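Local coordinates for protein kinase (Staphylococcus aureus subsp. aureus Mu50, PDB 3PY9), which is a membrane serine/threonine kinase whose extracellular region, built largely of PASTA domains, probably binds muropeptides of the cell wall, at residues K164-E169 with K191-G196; V183-P188 with S200-K205. All coordinates share one frame; numbering follows the deposited sequence.

Contact 1 of 2, residues K164-E169 with K191-G196; sequences KGFKVE and KSVDEG
Lys-167 and Gly-196 form the one direct hydrogen bond between segments 164-169 and 191-196, with Lys-167 NZ 2.7 Å from Gly-196 O. The ammonium nitrogen lies in the carbonyl plane on a lone pair, at a C=O...N angle of 124°. A chi4 of 74° turns NZ to Gly-196 O, and CD, set by the bend at chi2, passes 3.2 Å from the same oxygen.

Backbone atoms also meet. Gly-196 CA lies 3.2 Å from Gly-165 O, and its nearly straight C-H...O angle of 172° identifies a CA-H...O contact. Gly-165, with positive phi, is the C-prime residue of a Schellman motif that ends helix 154-162. A bridging water accepts from Gly-196 N at 2.8 Å and donates to Lys-164 O at 2.6 Å, tying the helix terminus to the turn after strand 191-194. The same water sits over the centre of one face of the Phe-166 ring.

Between the two segments, the apolar side-chain contact is that of the phenyl ring with Val-193: Phe-166 CE1 reaches Val-193 CG2 at 3.8 Å, the two side chains crossing obliquely. A polar neighbour, Asp-194 O, lies near the ring plane at its edge. Val-144 and Val-146 of strand 143-146, together with Leu-161, add apolar neighbours to the ring.

Within this PASTA domain the contact therefore joins the end of helix 154-162 and the start of strand 167-173 to the turn after strand 191-194, by a lysine side chain, a bridging water and one apolar contact. Both the amide and the carbonyl of Gly-196 are engaged, the latter by a lysine whose positive charge would probably polarise it.

Contact 2 of 2, residues V183-P188 with S200-K205; sequences VISQSP and SFVVSK
Gln-186 and Phe-201 face each other as a non-hydrogen-bonded pair in an antiparallel strand pairing of the PASTA domain, the axes of strands 185-187 and 200-204 being nearly antiparallel. A classic beta bulge interrupts the register: Ile-184 and Ser-185 both face Val-202, whose O accepts a 3.1 Å bond from Ser-185 N and a weak one from Ile-184 N. Val-202 N returns a bond to Ser-185 O, and Ser-187 and Ser-200 exchange two backbone bonds beyond it.

The Gln-186 side chain can be followed outward alongside the phenyl ring. CB is 4.0 Å from Phe-201 CE1. With CG anti to the backbone N (chi1 -174°), CG lies over a ring face, 4.0 Å from its centroid and 29° off the normal, a CH-pi contact. CD approaches CE1 and CZ, and the amide plane is turned 38° from the ring. At the tip, OE1 is 3.4 Å from Phe-201 CE1 but takes its hydrogen bond from Phe-149 N, whereas NE2 donates to Pro-188 O and Glu-147 O. The buried amide is thus satisfied at both ends.

Val-183 closes on the same ring, its CG1 in plane at the edge, while Phe-154 of helix 154-162 meets the phenyl edge-to-face. At the bulge, Ile-184 CD1 rests 3.5 Å from Ser-204 CB.

In the fold
The centres of contacts 1 and 2 lie 15 Å apart within one PASTA domain, and their segments alternate along the chain: 164-169, 183-188, 191-196, 200-205. Both reach the mixed three-stranded sheet in which strand 198-204 lies between parallel strand 167-173 and antiparallel strand 183-187. Contact 2 pairs two of these strands; contact 1 lies where the helix 154-162 leads into strand 167-173. The contacts meet directly: Glu-169 O and Phe-201 N probably hydrogen-bond at 2.8 Å, and Val-168 and Val-193 pack against Phe-201 and Pro-188, respectively. Contact 1 thus connects the two-stranded antiparallel sheet of 143-146 and 191-194 and the helix end to the larger sheet, and contact 2 lies inside that sheet.

Contact 1 of 2, residues K164-E169 with K191-G196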
loop_
_atom_site.group_PDB
_atom_site.type_symbol
_atom_site.label_atom_id
_atom_site.label_comp_id
_atom_site.label_asym_id
_atom_site.label_seq_id
_atom_site.Cartn_x
_atom_site.Cartn_y
_atom_site.Cartn_z
ATOM N N LYS A 164 15.865 -12.683 -0.391
ATOM C CA LYS A 164 15.208 -12.146 0.810
ATOM C C LYS A 164 14.177 -11.101 0.400
ATOM O O LYS A 164 13.586 -10.429 1.255
ATOM C CB LYS A 164 16.230 -11.557 1.792
ATOM C CG LYS A 164 17.193 -12.583 2.405
ATOM C CD LYS A 164 17.020 -12.747 3.921
ATOM C CE LYS A 164 15.696 -13.417 4.336
ATOM N NZ LYS A 164 15.453 -13.382 5.845
ATOM N N GLY A 165 13.970 -10.958 -0.910
ATOM C CA GLY A 165 12.924 -10.077 -1.428
ATOM C C GLY A 165 13.313 -8.657 -1.777
ATOM O O GLY A 165 12.468 -7.880 -2.229
ATOM N N PHE A 166 14.589 -8.319 -1.591
ATOM C CA PHE A 166 15.083 -6.971 -1.873
ATOM C C PHE A 166 15.204 -6.718 -3.352
ATOM O O PHE A 166 15.473 -7.637 -4.135
ATOM C CB PHE A 166 16.432 -6.686 -1.177
ATOM C CG PHE A 166 16.350 -6.686 0.341
ATOM C CD1 PHE A 166 15.585 -5.741 1.008
ATOM C CD2 PHE A 166 17.025 -7.642 1.085
ATOM C CE1 PHE A 166 15.466 -5.762 2.400
ATOM C CE2 PHE A 166 16.944 -7.666 2.482
ATOM C CZ PHE A 166 16.167 -6.718 3.136
ATOM N N LYS A 167 14.991 -5.459 -3.715
ATOM C CA LYS A 167 15.374 -4.933 -5.014
ATOM C C LYS A 167 16.843 -4.451 -4.938
ATOM O O LYS A 167 17.224 -3.749 -4.005
ATOM C CB LYS A 167 14.418 -3.807 -5.422
ATOM C CG LYS A 167 12.948 -4.263 -5.539
ATOM C CD LYS A 167 11.958 -3.175 -5.088
ATOM C CE LYS A 167 10.502 -3.684 -5.025
ATOM N NZ LYS A 167 10.185 -4.586 -3.863
ATOM N N VAL A 168 17.664 -4.864 -5.900
ATOM C CA VAL A 168 19.110 -4.587 -5.885
ATOM C C VAL A 168 19.478 -3.693 -7.057
ATOM O O VAL A 168 19.170 -4.024 -8.201
ATOM C CB VAL A 168 19.936 -5.889 -5.991
ATOM C CG1 VAL A 168 21.373 -5.586 -6.418
ATOM C CG2 VAL A 168 19.910 -6.683 -4.680
ATOM N N GLU A 169 20.135 -2.570 -6.775
ATOM C CA GLU A 169 20.662 -1.702 -7.825
ATOM C C GLU A 169 22.170 -1.563 -7.716
ATOM O O GLU A 169 22.742 -1.691 -6.635
ATOM C CB GLU A 169 20.030 -0.319 -7.762
ATOM C CG GLU A 169 18.561 -0.291 -8.115
ATOM C CD GLU A 169 17.981 1.113 -8.042
ATOM O OE1 GLU A 169 18.694 2.024 -7.521
ATOM O OE2 GLU A 169 16.818 1.294 -8.495
ATOM N N LYS A 191 21.690 -3.815 8.977
ATOM C CA LYS A 191 20.506 -3.123 9.470
ATOM C C LYS A 191 19.285 -3.876 8.955
ATOM O O LYS A 191 19.291 -4.306 7.818
ATOM C CB LYS A 191 20.497 -1.741 8.790
ATOM C CG LYS A 191 20.044 -0.582 9.618
ATOM C CD LYS A 191 19.649 0.610 8.730
ATOM C CE LYS A 191 20.860 1.377 8.203
ATOM N NZ LYS A 191 20.537 2.847 7.988
ATOM N N SER A 192 18.231 -4.017 9.761
ATOM C CA SER A 192 16.952 -4.429 9.207
ATOM C C SER A 192 16.154 -3.249 8.657
ATOM O O SER A 192 16.133 -2.190 9.245
ATOM C CB SER A 192 16.123 -5.260 10.199
ATOM O OG SER A 192 15.905 -4.582 11.422
ATOM N N VAL A 193 15.530 -3.438 7.500
ATOM C CA VAL A 193 14.727 -2.403 6.836
ATOM C C VAL A 193 13.491 -3.091 6.221
ATOM O O VAL A 193 13.437 -4.320 6.159
ATOM C CB VAL A 193 15.531 -1.705 5.700
ATOM C CG1 VAL A 193 16.880 -1.122 6.221
ATOM C CG2 VAL A 193 15.812 -2.690 4.593
ATOM N N ASP A 194 12.513 -2.309 5.771
ATOM C CA ASP A 194 11.279 -2.848 5.189
ATOM C C ASP A 194 11.593 -3.923 4.161
ATOM O O ASP A 194 12.427 -3.713 3.264
ATOM C CB ASP A 194 10.480 -1.751 4.471
ATOM C CG ASP A 194 9.993 -0.660 5.395
ATOM O OD1 ASP A 194 9.993 -0.838 6.626
ATOM O OD2 ASP A 194 9.592 0.398 4.879
ATOM N N GLU A 195 10.926 -5.060 4.285
ATOM C CA GLU A 195 10.888 -6.077 3.222
ATOM C C GLU A 195 10.681 -5.444 1.849
ATOM O O GLU A 195 9.840 -4.562 1.684
ATOM C CB GLU A 195 9.765 -7.078 3.528
ATOM C CG GLU A 195 9.514 -8.159 2.485
ATOM C CD GLU A 195 8.453 -9.104 2.952
ATOM O OE1 GLU A 195 7.389 -8.604 3.394
ATOM O OE2 GLU A 195 8.692 -10.335 2.894
ATOM N N GLY A 196 11.472 -5.870 0.866
ATOM C CA GLY A 196 11.267 -5.419 -0.514
ATOM C C GLY A 196 11.942 -4.109 -0.852
ATOM O O GLY A 196 11.804 -3.599 -1.958
HETATM O O HOH W 1 13.277 -7.902 1.627
#

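Contact 2 of 2, residues V183-P188 with S200-K205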
loop_
_atom_site.group_PDB
_atom_site.type_symbol
_atom_site.label_atom_id
_atom_site.label_comp_id
_atom_site.label_asym_id
_atom_site.label_seq_id
_atom_site.Cartn_x
_atom_site.Cartn_y
_atom_site.Cartn_z
ATOM N N VAL A 183 32.213 -5.454 -4.044
ATOM C CA VAL A 183 31.419 -4.303 -3.672
ATOM C C VAL A 183 32.297 -3.237 -3.025
ATOM O O VAL A 183 32.921 -3.471 -1.975
ATOM C CB VAL A 183 30.301 -4.722 -2.679
ATOM C CG1 VAL A 183 29.592 -3.496 -2.102
ATOM C CG2 VAL A 183 29.322 -5.713 -3.333
ATOM N N ILE A 184 32.327 -2.068 -3.661
ATOM C CA ILE A 184 32.934 -0.877 -3.082
ATOM C C ILE A 184 32.094 -0.422 -1.902
ATOM O O ILE A 184 32.609 -0.244 -0.821
ATOM C CB ILE A 184 33.024 0.317 -4.092
ATOM C CG1 ILE A 184 33.495 -0.130 -5.482
ATOM C CG2 ILE A 184 33.897 1.450 -3.523
ATOM C CD1 ILE A 184 34.848 -0.747 -5.508
ATOM N N SER A 185 30.794 -0.239 -2.125
ATOM C CA SER A 185 29.906 0.303 -1.095
ATOM C C SER A 185 28.476 -0.215 -1.202
ATOM O O SER A 185 28.030 -0.627 -2.280
ATOM C CB SER A 185 29.901 1.828 -1.149
ATOM O OG SER A 185 29.126 2.274 -2.245
ATOM N N GLN A 186 27.765 -0.160 -0.073
ATOM C CA GLN A 186 26.392 -0.687 0.029
ATOM C C GLN A 186 25.538 0.153 0.945
ATOM O O GLN A 186 25.953 0.517 2.044
ATOM C CB GLN A 186 26.390 -2.122 0.557
ATOM C CG GLN A 186 25.012 -2.824 0.564
ATOM C CD GLN A 186 25.088 -4.202 1.215
ATOM O OE1 GLN A 186 26.129 -4.876 1.135
ATOM N NE2 GLN A 186 23.995 -4.625 1.880
ATOM N N SER A 187 24.320 0.420 0.492
ATOM C CA SER A 187 23.376 1.214 1.236
ATOM C C SER A 187 21.957 0.745 0.926
ATOM O O SER A 187 21.565 0.711 -0.237
ATOM C CB SER A 187 23.540 2.681 0.832
ATOM O OG SER A 187 22.691 3.494 1.599
ATOM N N PRO A 188 21.188 0.374 1.970
ATOM C CA PRO A 188 21.662 0.189 3.360
ATOM C C PRO A 188 22.387 -1.144 3.578
ATOM O O PRO A 188 22.423 -1.979 2.668
ATOM C CB PRO A 188 20.368 0.240 4.169
ATOM C CG PRO A 188 19.367 -0.343 3.239
ATOM C CD PRO A 188 19.732 0.183 1.874
ATOM N N SER A 200 21.288 -0.436 -2.674
ATOM C CA SER A 200 22.156 0.184 -3.698
ATOM C C SER A 200 23.639 -0.162 -3.511
ATOM O O SER A 200 24.181 -0.056 -2.410
ATOM C CB SER A 200 21.979 1.706 -3.709
ATOM O OG SER A 200 20.621 2.067 -3.910
ATOM N N PHE A 201 24.277 -0.562 -4.604
ATOM C CA PHE A 201 25.650 -1.071 -4.591
ATOM C C PHE A 201 26.551 -0.271 -5.513
ATOM O O PHE A 201 26.154 0.093 -6.618
ATOM C CB PHE A 201 25.673 -2.527 -5.064
ATOM C CG PHE A 201 25.214 -3.504 -4.034
ATOM C CD1 PHE A 201 26.116 -4.050 -3.139
ATOM C CD2 PHE A 201 23.881 -3.891 -3.971
ATOM C CE1 PHE A 201 25.707 -4.971 -2.189
ATOM C CE2 PHE A 201 23.448 -4.812 -3.005
ATOM C CZ PHE A 201 24.351 -5.343 -2.116
ATOM N N VAL A 202 27.759 0.012 -5.048
ATOM C CA VAL A 202 28.813 0.479 -5.941
ATOM C C VAL A 202 29.803 -0.661 -6.060
ATOM O O VAL A 202 30.316 -1.164 -5.052
ATOM C CB VAL A 202 29.455 1.802 -5.480
ATOM C CG1 VAL A 202 30.604 2.206 -6.421
ATOM C CG2 VAL A 202 28.383 2.907 -5.402
ATOM N N VAL A 203 30.025 -1.074 -7.310
ATOM C CA VAL A 203 30.705 -2.320 -7.647
ATOM C C VAL A 203 31.991 -2.045 -8.438
ATOM O O VAL A 203 32.064 -1.108 -9.250
ATOM C CB VAL A 203 29.760 -3.270 -8.430
ATOM C CG1 VAL A 203 30.441 -4.595 -8.752
ATOM C CG2 VAL A 203 28.466 -3.512 -7.632
ATOM N N SER A 204 33.007 -2.857 -8.165
ATOM C CA SER A 204 34.308 -2.692 -8.787
ATOM C C SER A 204 34.359 -3.330 -10.176
ATOM O O SER A 204 34.018 -4.508 -10.353
ATOM C CB SER A 204 35.409 -3.275 -7.880
ATOM O OG SER A 204 36.701 -3.078 -8.435
ATOM N N LYS A 205 34.785 -2.529 -11.152
ATOM C CA LYS A 205 35.122 -3.028 -12.485
ATOM C C LYS A 205 36.649 -3.002 -12.727
ATOM O O LYS A 205 37.117 -2.791 -13.861
ATOM C CB LYS A 205 34.365 -2.248 -13.567
ATOM C CG LYS A 205 34.536 -0.760 -13.497
ATOM C CD LYS A 205 34.081 -0.119 -14.783
ATOM C CE LYS A 205 33.866 1.373 -14.609
ATOM N NZ LYS A 205 33.591 1.985 -15.934
HETATM O O HOH W 2 18.952 2.009 -1.836
#